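Local structure of flap endonuclease 1 (Desulfurococcus amylolyticus, 3ORY) at residues A[141-144]-A[145-149]; A[42-45]-A[46-50]; A[61-64]-A[65-69]; A[314-317]-A[318-322]; A[107-110]-A[111-115]. The protein probably cuts branched, flap-bearing DNA intermediates as a structure-specific endonuclease, as other flap endonuclease 1 family members do in replication and repair. All blocks are in the same frame, centred on the assembly; numbering follows the deposited sequence.

Along the chain the order is contact 2, contact 3, contact 5, contact 1 and contact 4. Contact 2, on helix 42-52, lies about 6 Å from the centre of the chain, while contact 4, on helix 315-325, is about 25 Å out. Contacts 1 and 2 touch where helix 143-156 packs on helix 42-52, with centres about 11 Å apart. Contact 3 lies in the loop between helices 42-52 and 70-84, and its Ile68 touches Leu50 of contact 2. Contact 5 sits on the long helix 102-125, its centre about 35 Å from that of contact 4. Helix 143-156 thus ties the packed centre to helix 315-325, while contact 5 stands apart on a helix that probably belongs to the family's arch.

Contact 1 (A[141-144]-A[145-149]); sequences LTEE and MVRDA
OG1 of Thr142 stands between its own backbone N and carbonyl carbon (chi1 74°), and CG of Met145 lies beside its backbone N (chi1 -65°). These two torsions make the side chains cross at about a right angle, each near the other's backbone N-H. Met145 N donates to Thr142 OG1 at 3.2 Å, a nearly straight bond. In return Thr142 N donates weakly to Met145 SD at 3.5 Å. The pair is a capping box, with Thr142 at the N-cap of helix 143-156 and a thioether in the return role. Thr142 O then takes Val146 N at 3.1 Å, and Arg147 N and Asp148 N follow on Glu143 O and Glu144 O. On the inner side Leu141 CD1 meets Met145 CE at 3.9 Å, and Leu141 CG meets Val146 CG2 at 4.0 Å. Leu141 also packs on Leu46, and Val146 on Tyr43, both of helix 42-52. On the outer side Glu143 and Arg147 cross at about a right angle. Glu143 OE2 is 3.4 Å from Arg147 NH2, but it lies well out of the guanidinium plane. This salt bridge therefore rests on charge alone, with no N-H aimed at the oxygen. Glu144 and Asp148 run side by side, with Glu144 OE2 4.5 Å from Asp148 OD2. Like charges at this distance may slightly raise the proton affinity of one of them.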
loop_
_atom_site.group_PDB
_atom_site.type_symbol
_atom_site.label_atom_id
_atom_site.label_comp_id
_atom_site.label_asym_id
_atom_site.label_seq_id
_atom_site.Cartn_x
_atom_site.Cartn_y
_atom_site.Cartn_z
ATOM N N LEU A 141 8.957 -2.695 -8.831
ATOM C CA LEU A 141 7.691 -2.765 -9.569
ATOM C C LEU A 141 7.878 -2.092 -10.922
ATOM O O LEU A 141 8.246 -0.924 -10.984
ATOM C CB LEU A 141 6.559 -2.082 -8.789
ATOM C CG LEU A 141 5.170 -2.101 -9.444
ATOM C CD1 LEU A 141 4.672 -3.548 -9.594
ATOM C CD2 LEU A 141 4.192 -1.260 -8.631
ATOM N N THR A 142 7.620 -2.828 -12.000
ATOM C CA THR A 142 7.760 -2.280 -13.350
ATOM C C THR A 142 6.400 -2.076 -14.011
ATOM O O THR A 142 5.392 -2.628 -13.573
ATOM C CB THR A 142 8.565 -3.208 -14.268
ATOM O OG1 THR A 142 7.744 -4.324 -14.620
ATOM C CG2 THR A 142 9.863 -3.692 -13.590
ATOM N N GLU A 143 6.390 -1.284 -15.074
ATOM C CA GLU A 143 5.185 -1.054 -15.864
ATOM C C GLU A 143 4.579 -2.359 -16.421
ATOM O O GLU A 143 3.364 -2.521 -16.422
ATOM C CB GLU A 143 5.478 -0.012 -16.967
ATOM C CG GLU A 143 4.311 0.308 -17.925
ATOM C CD GLU A 143 3.042 0.803 -17.228
ATOM O OE1 GLU A 143 3.098 1.309 -16.071
ATOM O OE2 GLU A 143 1.969 0.666 -17.858
ATOM N N GLU A 144 5.422 -3.295 -16.867
ATOM C CA GLU A 144 4.940 -4.600 -17.342
ATOM C C GLU A 144 4.209 -5.380 -16.239
ATOM O O GLU A 144 3.172 -6.001 -16.498
ATOM C CB GLU A 144 6.085 -5.445 -17.954
ATOM C CG GLU A 144 5.708 -6.919 -18.253
ATOM C CD GLU A 144 6.839 -7.736 -18.902
ATOM O OE1 GLU A 144 8.025 -7.352 -18.794
ATOM O OE2 GLU A 144 6.541 -8.779 -19.525
ATOM N N MET A 145 4.729 -5.334 -15.012
ATOM C CA MET A 145 4.064 -5.994 -13.884
ATOM C C MET A 145 2.706 -5.342 -13.572
ATOM O O MET A 145 1.741 -6.035 -13.234
ATOM C CB MET A 145 4.956 -5.991 -12.647
ATOM C CG MET A 145 6.238 -6.815 -12.822
ATOM S SD MET A 145 7.577 -6.302 -11.711
ATOM C CE MET A 145 6.866 -6.713 -10.145
ATOM N N VAL A 146 2.641 -4.015 -13.714
ATOM C CA VAL A 146 1.379 -3.283 -13.547
ATOM C C VAL A 146 0.371 -3.700 -14.631
ATOM O O VAL A 146 -0.794 -3.973 -14.339
ATOM C CB VAL A 146 1.607 -1.745 -13.530
ATOM C CG1 VAL A 146 0.268 -0.983 -13.565
ATOM C CG2 VAL A 146 2.432 -1.349 -12.289
ATOM N N ARG A 147 0.833 -3.745 -15.878
ATOM C CA ARG A 147 0.010 -4.223 -16.987
ATOM C C ARG A 147 -0.556 -5.615 -16.701
ATOM O O ARG A 147 -1.750 -5.839 -16.875
ATOM C CB ARG A 147 0.836 -4.233 -18.281
ATOM C CG ARG A 147 0.131 -4.762 -19.526
ATOM C CD ARG A 147 0.902 -4.344 -20.803
ATOM N NE ARG A 147 1.054 -2.881 -20.885
ATOM C CZ ARG A 147 2.210 -2.219 -20.783
ATOM N NH1 ARG A 147 3.357 -2.878 -20.612
ATOM N NH2 ARG A 147 2.222 -0.888 -20.864
ATOM N N ASP A 148 0.296 -6.543 -16.267
ATOM C CA ASP A 148 -0.154 -7.906 -15.947
ATOM C C ASP A 148 -1.160 -7.934 -14.804
ATOM O O ASP A 148 -2.131 -8.693 -14.847
ATOM C CB ASP A 148 1.039 -8.827 -15.649
ATOM C CG ASP A 148 1.900 -9.082 -16.889
ATOM O OD1 ASP A 148 1.400 -8.868 -18.018
ATOM O OD2 ASP A 148 3.078 -9.467 -16.736
ATOM N N ALA A 149 -0.936 -7.088 -13.797
ATOM C CA ALA A 149 -1.854 -6.967 -12.667
ATOM C C ALA A 149 -3.240 -6.514 -13.127
ATOM O O ALA A 149 -4.255 -7.066 -12.690
ATOM C CB ALA A 149 -1.295 -5.994 -11.612
#

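Contact 2 (A[42-45]-A[46-50]); sequences GYNA and LYQFL
Leu46 N bonds to Gly42 O at 3.0 Å, and Leu46 CG comes within 3.3 Å of Gly42 O. Tyr47 N follows on Tyr43 O, which Tyr47 CD2 also approaches to 3.3 Å. The next N-H, of Gln48, goes to Asn44 O. Gln48 has CG beside its backbone N (chi1 -61°) and a chain bent at chi2, which folds its amide back beside that of Asn44. The two amide planes are 28° apart. Gln48 OE1 is held by Val9 N. Phe49 N bonds to Ala45 O at 3.0 Å, and this oxygen also sits over one face of the Phe49 ring, 3.1 Å above its plane and toward the rim. Ala45 CB meets the same ring at CE2, 4.0 Å away. Leu50 N closes the turn on Leu46 O, while its side chain touches Met145 of helix 143-156 and His71 of helix 70-84. Residues 42-50 form one regular, buried run of alpha helix. A phosphate ion, probably from the crystallisation liquor, is bound near Asn44. Helix 42-52 directly follows strand 37-41. Ala45 and Leu46 lie against strand 88-93, Leu46 also against helix 143-156, and Phe49 against helix 70-84.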
loop_
_atom_site.group_PDB
_atom_site.type_symbol
_atom_site.label_atom_id
_atom_site.label_comp_id
_atom_site.label_asym_id
_atom_site.label_seq_id
_atom_site.Cartn_x
_atom_site.Cartn_y
_atom_site.Cartn_z
ATOM N N GLY A 42 -3.367 0.540 -5.954
ATOM C CA GLY A 42 -2.783 -0.525 -6.762
ATOM C C GLY A 42 -1.291 -0.726 -6.529
ATOM O O GLY A 42 -0.867 -1.819 -6.189
ATOM N N TYR A 43 -0.498 0.330 -6.693
ATOM C CA TYR A 43 0.964 0.214 -6.548
ATOM C C TYR A 43 1.338 -0.231 -5.143
ATOM O O TYR A 43 2.209 -1.083 -4.980
ATOM C CB TYR A 43 1.689 1.532 -6.920
ATOM C CG TYR A 43 1.698 1.871 -8.402
ATOM C CD1 TYR A 43 0.911 1.163 -9.314
ATOM C CD2 TYR A 43 2.470 2.930 -8.889
ATOM C CE1 TYR A 43 0.907 1.497 -10.675
ATOM C CE2 TYR A 43 2.477 3.263 -10.250
ATOM C CZ TYR A 43 1.691 2.544 -11.129
ATOM O OH TYR A 43 1.670 2.867 -12.470
ATOM N N ASN A 44 0.682 0.332 -4.127
ATOM C CA ASN A 44 1.029 -0.025 -2.755
ATOM C C ASN A 44 0.766 -1.502 -2.492
ATOM O O ASN A 44 1.595 -2.180 -1.884
ATOM C CB ASN A 44 0.287 0.830 -1.722
ATOM C CG ASN A 44 0.976 0.833 -0.389
ATOM O OD1 ASN A 44 1.823 1.703 -0.114
ATOM N ND2 ASN A 44 0.646 -0.142 0.453
ATOM N N ALA A 45 -0.386 -1.995 -2.948
ATOM C CA ALA A 45 -0.706 -3.415 -2.808
ATOM C C ALA A 45 0.321 -4.288 -3.512
ATOM O O ALA A 45 0.769 -5.278 -2.952
ATOM C CB ALA A 45 -2.138 -3.726 -3.319
ATOM N N LEU A 46 0.701 -3.926 -4.734
ATOM C CA LEU A 46 1.660 -4.742 -5.480
ATOM C C LEU A 46 3.015 -4.774 -4.784
ATOM O O LEU A 46 3.671 -5.808 -4.758
ATOM C CB LEU A 46 1.790 -4.264 -6.945
ATOM C CG LEU A 46 0.506 -4.383 -7.780
ATOM C CD1 LEU A 46 0.703 -3.861 -9.216
ATOM C CD2 LEU A 46 -0.016 -5.808 -7.808
ATOM N N TYR A 47 3.422 -3.642 -4.211
ATOM C CA TYR A 47 4.633 -3.582 -3.400
ATOM C C TYR A 47 4.553 -4.464 -2.152
ATOM O O TYR A 47 5.541 -5.125 -1.789
ATOM C CB TYR A 47 4.985 -2.125 -3.035
ATOM C CG TYR A 47 5.878 -1.479 -4.076
ATOM C CD1 TYR A 47 7.130 -2.032 -4.382
ATOM C CD2 TYR A 47 5.471 -0.348 -4.777
ATOM C CE1 TYR A 47 7.957 -1.463 -5.336
ATOM C CE2 TYR A 47 6.303 0.235 -5.759
ATOM C CZ TYR A 47 7.536 -0.332 -6.019
ATOM O OH TYR A 47 8.364 0.208 -6.970
ATOM N N GLN A 48 3.386 -4.480 -1.501
ATOM C CA GLN A 48 3.192 -5.359 -0.335
ATOM C C GLN A 48 3.361 -6.832 -0.709
ATOM O O GLN A 48 4.054 -7.578 -0.004
ATOM C CB GLN A 48 1.832 -5.146 0.335
ATOM C CG GLN A 48 1.586 -3.745 0.877
ATOM C CD GLN A 48 2.784 -3.147 1.606
ATOM O OE1 GLN A 48 3.447 -3.808 2.420
ATOM N NE2 GLN A 48 3.050 -1.874 1.336
ATOM N N PHE A 49 2.748 -7.228 -1.826
ATOM C CA PHE A 49 2.844 -8.608 -2.316
ATOM C C PHE A 49 4.279 -8.975 -2.707
ATOM O O PHE A 49 4.752 -10.092 -2.435
ATOM C CB PHE A 49 1.905 -8.821 -3.504
ATOM C CG PHE A 49 0.457 -8.518 -3.202
ATOM C CD1 PHE A 49 -0.095 -8.824 -1.960
ATOM C CD2 PHE A 49 -0.364 -7.953 -4.183
ATOM C CE1 PHE A 49 -1.441 -8.545 -1.673
ATOM C CE2 PHE A 49 -1.714 -7.679 -3.914
ATOM C CZ PHE A 49 -2.255 -7.979 -2.660
ATOM N N LEU A 50 4.972 -8.030 -3.337
ATOM C CA LEU A 50 6.368 -8.232 -3.709
ATOM C C LEU A 50 7.247 -8.525 -2.496
ATOM O O LEU A 50 8.139 -9.373 -2.565
ATOM C CB LEU A 50 6.912 -7.028 -4.496
ATOM C CG LEU A 50 6.475 -6.897 -5.953
ATOM C CD1 LEU A 50 6.928 -5.547 -6.546
ATOM C CD2 LEU A 50 7.013 -8.056 -6.796
#

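Contact 3 (A[61-64]-A[65-69]); sequences LMDN and NGRIT
Asp63 takes four donors from the residues just after it. Its OD2 accepts Arg67 NE at 2.8 Å through the syn lone pair, and Arg67 NH2 at 3.0 Å from above the carboxylate plane. The oxygen lies near the guanidinium plane, so Arg67 holds it side-on in a salt bridge. OD2 also bonds to His326 ND1. Asp63 OD1 is met by Asn65 N at 2.8 Å and Arg67 N at 2.9 Å, from opposite faces of the carboxylate. The bond to Asn65 N makes an Asx turn. CG of Asp63 sits between its backbone N and carbonyl carbon (chi1 67°), which turns the carboxylate over the loop. With an alanine here, Arg67 and His326 would probably lose their shared partner, and the N-H groups of Asn65 and Arg67 their acceptor. Round this centre, Asp63 to Gly66 is a type I turn, and Gly66 takes a positive phi that suits glycine. Asp63 N bonds to Arg67 O, the pattern of a G1 beta bulge. Thr69 N reaches Leu61 O at 2.8 Å. Farther out, Asp327 OD2 takes Asn64 N. The loop joins helices 42-52 and 70-84 and leans on the loop between helices 315-325 and 330-347, through His326, Asp327 and Phe328.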
loop_
_atom_site.group_PDB
_atom_site.type_symbol
_atom_site.label_atom_id
_atom_site.label_comp_id
_atom_site.label_asym_id
_atom_site.label_seq_id
_atom_site.Cartn_x
_atom_site.Cartn_y
_atom_site.Cartn_z
ATOM N N LEU A 61 8.865 -15.335 -5.587
ATOM C CA LEU A 61 8.277 -16.328 -6.467
ATOM C C LEU A 61 8.663 -15.982 -7.900
ATOM O O LEU A 61 8.714 -14.803 -8.276
ATOM C CB LEU A 61 6.754 -16.369 -6.322
ATOM C CG LEU A 61 6.080 -16.769 -4.999
ATOM C CD1 LEU A 61 4.586 -16.917 -5.231
ATOM C CD2 LEU A 61 6.640 -18.067 -4.374
ATOM N N MET A 62 8.958 -17.009 -8.690
ATOM C CA MET A 62 9.400 -16.821 -10.060
ATOM C C MET A 62 8.799 -17.878 -10.979
ATOM O O MET A 62 8.529 -18.993 -10.543
ATOM C CB MET A 62 10.933 -16.834 -10.134
ATOM C CG MET A 62 11.593 -15.517 -9.671
ATOM S SD MET A 62 13.395 -15.624 -9.557
ATOM C CE MET A 62 13.598 -16.715 -8.154
ATOM N N ASP A 63 8.562 -17.510 -12.235
ATOM C CA ASP A 63 8.093 -18.464 -13.227
ATOM C C ASP A 63 9.285 -19.162 -13.898
ATOM O O ASP A 63 10.436 -18.927 -13.516
ATOM C CB ASP A 63 7.140 -17.805 -14.239
ATOM C CG ASP A 63 7.821 -16.769 -15.136
ATOM O OD1 ASP A 63 9.056 -16.801 -15.304
ATOM O OD2 ASP A 63 7.093 -15.921 -15.694
ATOM N N ASN A 64 9.008 -20.014 -14.885
ATOM C CA ASN A 64 10.054 -20.777 -15.574
ATOM C C ASN A 64 10.906 -19.951 -16.537
ATOM O O ASN A 64 11.916 -20.439 -17.054
ATOM C CB ASN A 64 9.448 -21.977 -16.310
ATOM C CG ASN A 64 8.930 -23.047 -15.361
ATOM O OD1 ASN A 64 9.335 -23.124 -14.201
ATOM N ND2 ASN A 64 8.031 -23.881 -15.856
ATOM N N ASN A 65 10.480 -18.718 -16.795
ATOM C CA ASN A 65 11.245 -17.773 -17.600
ATOM C C ASN A 65 12.088 -16.853 -16.713
ATOM O O ASN A 65 12.618 -15.847 -17.178
ATOM C CB ASN A 65 10.306 -16.949 -18.498
ATOM C CG ASN A 65 9.975 -17.648 -19.818
ATOM O OD1 ASN A 65 10.835 -18.271 -20.444
ATOM N ND2 ASN A 65 8.724 -17.524 -20.254
ATOM N N GLY A 66 12.200 -17.211 -15.434
ATOM C CA GLY A 66 12.933 -16.422 -14.445
ATOM C C GLY A 66 12.279 -15.127 -13.969
ATOM O O GLY A 66 12.902 -14.362 -13.236
ATOM N N ARG A 67 11.036 -14.872 -14.368
ATOM C CA ARG A 67 10.354 -13.617 -14.001
ATOM C C ARG A 67 9.670 -13.682 -12.624
ATOM O O ARG A 67 9.067 -14.702 -12.266
ATOM C CB ARG A 67 9.331 -13.227 -15.068
ATOM C CG ARG A 67 9.934 -13.004 -16.450
ATOM C CD ARG A 67 8.855 -12.846 -17.510
ATOM N NE ARG A 67 7.985 -14.023 -17.574
ATOM C CZ ARG A 67 7.172 -14.299 -18.588
ATOM N NH1 ARG A 67 7.112 -13.489 -19.637
ATOM N NH2 ARG A 67 6.425 -15.396 -18.560
ATOM N N ILE A 68 9.764 -12.587 -11.870
ATOM C CA ILE A 68 9.112 -12.479 -10.555
ATOM C C ILE A 68 7.589 -12.574 -10.705
ATOM O O ILE A 68 7.013 -11.962 -11.594
ATOM C CB ILE A 68 9.542 -11.193 -9.801
ATOM C CG1 ILE A 68 11.052 -11.238 -9.519
ATOM C CG2 ILE A 68 8.741 -11.009 -8.481
ATOM C CD1 ILE A 68 11.647 -9.935 -8.934
ATOM N N THR A 69 6.946 -13.381 -9.858
ATOM C CA THR A 69 5.491 -13.549 -9.935
ATOM C C THR A 69 4.794 -13.252 -8.611
ATOM O O THR A 69 3.571 -13.355 -8.522
ATOM C CB THR A 69 5.103 -14.968 -10.390
ATOM O OG1 THR A 69 5.733 -15.903 -9.525
ATOM C CG2 THR A 69 5.546 -15.230 -11.832
#

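Contact 4 (A[314-317]-A[318-322]); sequences DPDA and VKRIL
Asp316 and Arg320 cross at about a right angle, with carboxylate and guanidinium planes 47° apart. Arg320 NH1 donates to Asp316 OD2 at 3.0 Å, in a salt bridge that is not very straight. The oxygen uses its anti lone pair and lies near the guanidinium plane, at its edge. CG of Asp316 is swung away from the backbone N (chi1 -165°), which puts the carboxylate where OD2 can meet Arg320 NH1. Arg320 bends at chi3 and lays one guanidinium face over Ala317, whose CA is 3.6 Å from that plane. Ala317 CB also meets Arg320 NH2 at 3.8 Å. Lys319 instead runs alongside Asp316, pointing the same way. Asp316 OD1 is 4.0 Å from Lys319 NZ, beyond a salt bridge, and the ammonium is bound by Asp324. Val318 is buried and packs on Leu152 of helix 143-156, on Leu337 of helix 330-347 and on Phe76 of helix 70-84. Below these side chains, Lys319 N, Arg320 N and Ile321 N bond to the carbonyls four residues back. Val318 N donates to Asp314 O at 3.1 Å. Asp314 OD1 accepts Ala317 N at 3.3 Å, met from well above the carboxylate plane. This is the N-capped first turn of helix 315-325, with an i to i+4 acid-base pair on its outer side.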
loop_
_atom_site.group_PDB
_atom_site.type_symbol
_atom_site.label_atom_id
_atom_site.label_comp_id
_atom_site.label_asym_id
_atom_site.label_seq_id
_atom_site.Cartn_x
_atom_site.Cartn_y
_atom_site.Cartn_z
ATOM N N ASP A 314 -13.694 -14.759 -15.294
ATOM C CA ASP A 314 -13.384 -15.575 -16.461
ATOM C C ASP A 314 -12.288 -16.581 -16.062
ATOM O O ASP A 314 -11.099 -16.272 -16.150
ATOM C CB ASP A 314 -12.944 -14.657 -17.619
ATOM C CG ASP A 314 -12.642 -15.417 -18.916
ATOM O OD1 ASP A 314 -12.511 -16.658 -18.916
ATOM O OD2 ASP A 314 -12.499 -14.738 -19.949
ATOM N N PRO A 315 -12.689 -17.778 -15.577
ATOM C CA PRO A 315 -11.716 -18.740 -15.036
ATOM C C PRO A 315 -10.622 -19.132 -16.028
ATOM O O PRO A 315 -9.446 -19.193 -15.658
ATOM C CB PRO A 315 -12.584 -19.952 -14.668
ATOM C CG PRO A 315 -13.925 -19.344 -14.348
ATOM C CD PRO A 315 -14.079 -18.233 -15.363
ATOM N N ASP A 316 -10.986 -19.373 -17.283
ATOM C CA ASP A 316 -9.968 -19.768 -18.246
ATOM C C ASP A 316 -8.920 -18.669 -18.460
ATOM O O ASP A 316 -7.726 -18.968 -18.560
ATOM C CB ASP A 316 -10.565 -20.197 -19.576
ATOM C CG ASP A 316 -9.558 -20.946 -20.427
ATOM O OD1 ASP A 316 -9.308 -22.123 -20.131
ATOM O OD2 ASP A 316 -9.012 -20.362 -21.373
ATOM N N ALA A 317 -9.368 -17.414 -18.510
ATOM C CA ALA A 317 -8.456 -16.280 -18.688
ATOM C C ALA A 317 -7.513 -16.174 -17.491
ATOM O O ALA A 317 -6.325 -15.922 -17.665
ATOM C CB ALA A 317 -9.225 -14.977 -18.890
ATOM N N VAL A 318 -8.037 -16.399 -16.286
ATOM C CA VAL A 318 -7.184 -16.443 -15.095
ATOM C C VAL A 318 -6.152 -17.575 -15.219
ATOM O O VAL A 318 -4.963 -17.362 -14.972
ATOM C CB VAL A 318 -7.984 -16.596 -13.778
ATOM C CG1 VAL A 318 -7.028 -16.727 -12.587
ATOM C CG2 VAL A 318 -8.923 -15.405 -13.558
ATOM N N LYS A 319 -6.606 -18.768 -15.615
ATOM C CA LYS A 319 -5.697 -19.901 -15.813
ATOM C C LYS A 319 -4.599 -19.587 -16.830
ATOM O O LYS A 319 -3.426 -19.877 -16.588
ATOM C CB LYS A 319 -6.437 -21.163 -16.251
ATOM C CG LYS A 319 -5.472 -22.335 -16.458
ATOM C CD LYS A 319 -5.707 -23.112 -17.748
ATOM C CE LYS A 319 -5.794 -22.242 -18.968
ATOM N NZ LYS A 319 -5.375 -23.004 -20.171
ATOM N N ARG A 320 -4.985 -19.000 -17.966
ATOM C CA ARG A 320 -4.012 -18.637 -19.004
ATOM C C ARG A 320 -2.910 -17.728 -18.445
ATOM O O ARG A 320 -1.720 -18.008 -18.616
ATOM C CB ARG A 320 -4.702 -18.019 -20.230
ATOM C CG ARG A 320 -5.532 -19.040 -21.059
ATOM C CD ARG A 320 -5.889 -18.533 -22.476
ATOM N NE ARG A 320 -6.305 -17.125 -22.477
ATOM C CZ ARG A 320 -7.564 -16.699 -22.362
ATOM N NH1 ARG A 320 -8.569 -17.567 -22.242
ATOM N NH2 ARG A 320 -7.822 -15.391 -22.368
ATOM N N ILE A 321 -3.303 -16.665 -17.752
ATOM C CA ILE A 321 -2.336 -15.752 -17.131
ATOM C C ILE A 321 -1.441 -16.456 -16.091
ATOM O O ILE A 321 -0.209 -16.458 -16.220
ATOM C CB ILE A 321 -3.038 -14.517 -16.512
ATOM C CG1 ILE A 321 -3.694 -13.679 -17.618
ATOM C CG2 ILE A 321 -2.031 -13.658 -15.749
ATOM C CD1 ILE A 321 -4.755 -12.717 -17.138
ATOM N N LEU A 322 -2.051 -17.065 -15.076
ATOM C CA LEU A 322 -1.288 -17.632 -13.962
ATOM C C LEU A 322 -0.581 -18.943 -14.294
ATOM O O LEU A 322 0.634 -19.065 -14.107
ATOM C CB LEU A 322 -2.176 -17.815 -12.721
ATOM C CG LEU A 322 -2.832 -16.545 -12.167
ATOM C CD1 LEU A 322 -3.600 -16.894 -10.907
ATOM C CD2 LEU A 322 -1.798 -15.457 -11.883
#

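Contact 5 (A[107-110]-A[111-115]); sequences RRKA and VKEEA
Lys112 lies over Arg108, one helical turn earlier. Its CD sits above one face of the guanidinium, 3.2 Å from the plane and toward the rim, with Arg108 CZ 3.4 Å from Lys112 CD. Arg108 reaches there because its chain is extended from CG to NE, with CG opposite the backbone N (chi1 -175°). Arg108 NH2 also donates to Ser138 O, which helps to hold the guanidinium that Lys112 covers. Were Arg108 a serine, Lys112 would probably lose the flat surface under its CD, and Ser138 O would lose a donor. Val111 CG2 lies 3.7 Å from Arg107 O, and the Val111 side chain also touches Ser138. Arg107 is held by a salt bridge to Asp10. The usual i to i+4 bonds run below, among them Lys112 N to Arg108 O at 3.0 Å. On another side, Lys109 NZ and Glu113 OE2 make a long salt bridge of 3.6 Å. Helix 102-125 is probably part of the arch of this family. Arg108 NH2 and Lys112 NZ are like charges 4.0 Å apart. The contact of CD with the guanidinium face, and the bond of Arg108 to Ser138 O, probably help to offset their nearness, while the Lys109-Glu113 pair adds a weak charge contact.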
loop_
_atom_site.group_PDB
_atom_site.type_symbol
_atom_site.label_atom_id
_atom_site.label_comp_id
_atom_site.label_asym_id
_atom_site.label_seq_id
_atom_site.Cartn_x
_atom_site.Cartn_y
_atom_site.Cartn_z
ATOM N N ARG A 107 11.974 5.538 -1.346
ATOM C CA ARG A 107 11.667 4.606 -0.259
ATOM C C ARG A 107 12.376 3.276 -0.479
ATOM O O ARG A 107 13.018 2.755 0.429
ATOM C CB ARG A 107 10.155 4.372 -0.106
ATOM C CG ARG A 107 9.379 5.576 0.433
ATOM C CD ARG A 107 10.271 6.411 1.326
ATOM N NE ARG A 107 10.293 5.945 2.691
ATOM C CZ ARG A 107 11.133 6.376 3.625
ATOM N NH1 ARG A 107 12.077 7.278 3.349
ATOM N NH2 ARG A 107 11.036 5.881 4.847
ATOM N N ARG A 108 12.264 2.735 -1.689
ATOM C CA ARG A 108 12.963 1.489 -2.033
ATOM C C ARG A 108 14.479 1.585 -1.790
ATOM O O ARG A 108 15.068 0.709 -1.149
ATOM C CB ARG A 108 12.666 1.078 -3.483
ATOM C CG ARG A 108 13.271 -0.252 -3.854
ATOM C CD ARG A 108 13.056 -0.624 -5.309
ATOM N NE ARG A 108 13.948 -1.734 -5.654
ATOM C CZ ARG A 108 15.207 -1.593 -6.078
ATOM N NH1 ARG A 108 15.737 -0.378 -6.233
ATOM N NH2 ARG A 108 15.940 -2.672 -6.355
ATOM N N LYS A 109 15.098 2.652 -2.295
ATOM C CA LYS A 109 16.528 2.885 -2.090
ATOM C C LYS A 109 16.893 2.927 -0.596
ATOM O O LYS A 109 17.871 2.300 -0.186
ATOM C CB LYS A 109 16.994 4.148 -2.823
ATOM C CG LYS A 109 18.490 4.483 -2.654
ATOM C CD LYS A 109 19.163 4.745 -4.013
ATOM C CE LYS A 109 20.594 5.295 -3.865
ATOM N NZ LYS A 109 20.587 6.764 -3.567
ATOM N N ALA A 110 16.092 3.628 0.209
ATOM C CA ALA A 110 16.335 3.708 1.660
ATOM C C ALA A 110 16.248 2.348 2.361
ATOM O O ALA A 110 17.091 2.031 3.205
ATOM C CB ALA A 110 15.393 4.714 2.324
ATOM N N VAL A 111 15.231 1.557 2.016
ATOM C CA VAL A 111 15.071 0.205 2.573
ATOM C C VAL A 111 16.288 -0.671 2.240
ATOM O O VAL A 111 16.853 -1.318 3.128
ATOM C CB VAL A 111 13.736 -0.460 2.112
ATOM C CG1 VAL A 111 13.791 -1.978 2.221
ATOM C CG2 VAL A 111 12.575 0.077 2.927
ATOM N N LYS A 112 16.701 -0.651 0.972
ATOM C CA LYS A 112 17.868 -1.417 0.496
ATOM C C LYS A 112 19.169 -1.059 1.207
ATOM O O LYS A 112 19.946 -1.951 1.562
ATOM C CB LYS A 112 18.063 -1.211 -1.006
ATOM C CG LYS A 112 17.103 -1.977 -1.881
ATOM C CD LYS A 112 17.209 -1.527 -3.338
ATOM C CE LYS A 112 18.634 -1.558 -3.874
ATOM N NZ LYS A 112 19.190 -2.944 -3.995
ATOM N N GLU A 113 19.410 0.239 1.390
ATOM C CA GLU A 113 20.592 0.723 2.109
ATOM C C GLU A 113 20.593 0.264 3.569
ATOM O O GLU A 113 21.632 -0.155 4.085
ATOM C CB GLU A 113 20.697 2.249 2.031
ATOM C CG GLU A 113 21.120 2.761 0.650
ATOM C CD GLU A 113 21.217 4.281 0.563
ATOM O OE1 GLU A 113 21.278 4.956 1.617
ATOM O OE2 GLU A 113 21.246 4.801 -0.576
ATOM N N GLU A 114 19.429 0.340 4.216
ATOM C CA GLU A 114 19.261 -0.140 5.594
ATOM C C GLU A 114 19.457 -1.659 5.716
ATOM O O GLU A 114 20.201 -2.122 6.582
ATOM C CB GLU A 114 17.903 0.301 6.175
ATOM C CG GLU A 114 17.576 -0.239 7.590
ATOM C CD GLU A 114 18.554 0.212 8.683
ATOM O OE1 GLU A 114 19.287 1.213 8.495
ATOM O OE2 GLU A 114 18.588 -0.443 9.753
ATOM N N ALA A 115 18.796 -2.418 4.846
ATOM C CA ALA A 115 18.961 -3.871 4.785
ATOM C C ALA A 115 20.422 -4.309 4.544
ATOM O O ALA A 115 20.879 -5.289 5.142
ATOM C CB ALA A 115 18.041 -4.473 3.727
#